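Local coordinates for urea carboxylase (Thermus thermophilus, PDB 3OEP), which is of unknown function but is a homologue of the KipI and KipA proteins, with carboxyltransferase-type domains of cyclophilin-like fold, and is probably not an allophanate hydrolase, at residues V234-R239 / L346-P351. Numbering follows the deposited sequence.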
# COMPACT_ATOMS: atom_id res chain seq x y z
N VAL A 234 -12.07 -1.92 8.19
CA VAL A 234 -12.58 -0.58 8.44
C VAL A 234 -11.64 0.40 7.74
O VAL A 234 -10.47 0.50 8.11
CB VAL A 234 -12.63 -0.26 9.94
CG1 VAL A 234 -13.07 1.18 10.17
CG2 VAL A 234 -13.58 -1.23 10.64
N VAL A 235 -12.15 1.12 6.74
CA VAL A 235 -11.34 2.08 5.99
C VAL A 235 -11.91 3.49 6.04
O VAL A 235 -13.13 3.67 6.12
CB VAL A 235 -11.20 1.66 4.51
CG1 VAL A 235 -10.47 0.32 4.39
CG2 VAL A 235 -12.56 1.60 3.82
N ASP A 236 -11.02 4.49 6.02
CA ASP A 236 -11.42 5.89 5.80
C ASP A 236 -10.94 6.32 4.41
O ASP A 236 -10.74 5.47 3.54
CB ASP A 236 -10.95 6.81 6.94
CG ASP A 236 -9.43 6.97 7.04
OD1 ASP A 236 -8.67 6.51 6.15
OD2 ASP A 236 -9.01 7.60 8.04
N GLY A 237 -10.77 7.62 4.17
CA GLY A 237 -10.37 8.10 2.84
C GLY A 237 -9.00 7.64 2.36
O GLY A 237 -8.73 7.63 1.16
N GLY A 238 -8.14 7.24 3.30
CA GLY A 238 -6.79 6.78 2.99
C GLY A 238 -5.76 7.46 3.86
O GLY A 238 -6.07 8.40 4.61
N ARG A 239 -4.53 6.95 3.79
CA ARG A 239 -3.41 7.53 4.52
C ARG A 239 -2.56 8.29 3.51
O ARG A 239 -2.11 7.72 2.52
CB ARG A 239 -2.57 6.44 5.20
CG ARG A 239 -1.44 7.00 6.05
CD ARG A 239 -0.84 5.96 6.99
NE ARG A 239 -1.77 5.60 8.07
CZ ARG A 239 -2.54 4.50 8.13
NH1 ARG A 239 -2.51 3.57 7.18
NH2 ARG A 239 -3.34 4.34 9.17
N LEU A 346 -0.86 8.10 12.06
CA LEU A 346 -0.32 9.05 11.08
C LEU A 346 -1.39 9.61 10.15
O LEU A 346 -1.26 9.58 8.92
CB LEU A 346 0.85 8.42 10.31
CG LEU A 346 2.05 8.02 11.18
CD1 LEU A 346 3.14 7.35 10.34
CD2 LEU A 346 2.64 9.21 11.94
N GLY A 347 -2.47 10.11 10.75
CA GLY A 347 -3.51 10.86 10.04
C GLY A 347 -4.67 10.05 9.50
O GLY A 347 -5.64 10.63 8.99
N SER A 348 -4.62 8.72 9.62
CA SER A 348 -5.64 7.88 9.01
C SER A 348 -6.00 6.67 9.87
O SER A 348 -5.15 6.10 10.56
CB SER A 348 -5.16 7.41 7.64
OG SER A 348 -6.03 6.45 7.07
N ALA A 349 -7.27 6.28 9.79
CA ALA A 349 -7.77 5.07 10.42
C ALA A 349 -7.69 3.85 9.50
O ALA A 349 -8.11 2.75 9.89
CB ALA A 349 -9.21 5.28 10.88
N SER A 350 -7.20 4.04 8.27
CA SER A 350 -7.14 2.93 7.31
C SER A 350 -6.01 1.96 7.65
O SER A 350 -4.94 2.37 8.11
CB SER A 350 -6.97 3.44 5.87
OG SER A 350 -8.17 4.02 5.38
N PRO A 351 -6.24 0.67 7.40
CA PRO A 351 -5.21 -0.31 7.71
C PRO A 351 -4.06 -0.29 6.71
O PRO A 351 -4.25 0.03 5.54
CB PRO A 351 -5.95 -1.64 7.62
CG PRO A 351 -7.08 -1.39 6.70
CD PRO A 351 -7.48 0.04 6.92
O HOH W 1 -8.90 0.19 10.31
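Segment 234-239 runs off the end of a strand at Val-235 and turns, at Asp-236 to Gly-238, round the irregular segment 346-351; the two backbones come nearest, by CA atoms, at Val-235 and Ser-350, 4.5 Å apart. A water bridges Val-234 O and Ala-349 O, donating to both. The Asp-236 carboxylate joins two turns: its OD1 closes an Asx turn by accepting from Gly-238 N, and takes two hydroxyls besides, Ser-348 OG at 2.8 Å on the syn lone pair and Ser-350 OG at 2.7 Å from above the carboxylate plane. OD2 receives Ala-349 N at 2.8 Å, also from above that plane, in a nearly straight bond (167°). Ser-348 OG, anti to its backbone N, in turn accepts from Ser-350 N, closing an ST turn. Arg-239, bent at chi3 (-70°), swings its guanidinium end-on to Ser-350 O, which NH1 and NH2 grip at 2.9 and 2.8 Å. NH2 adds a weak bond to Ser-348 O, while Ser-348 CB lies over one guanidinium face. Arg-239 NE bonds Phe-345 O, fixing the group further. The contact thus ties the end of edge strand 233-235, paired with strand 273-277, to the loop between strands 331-336 and 366-368.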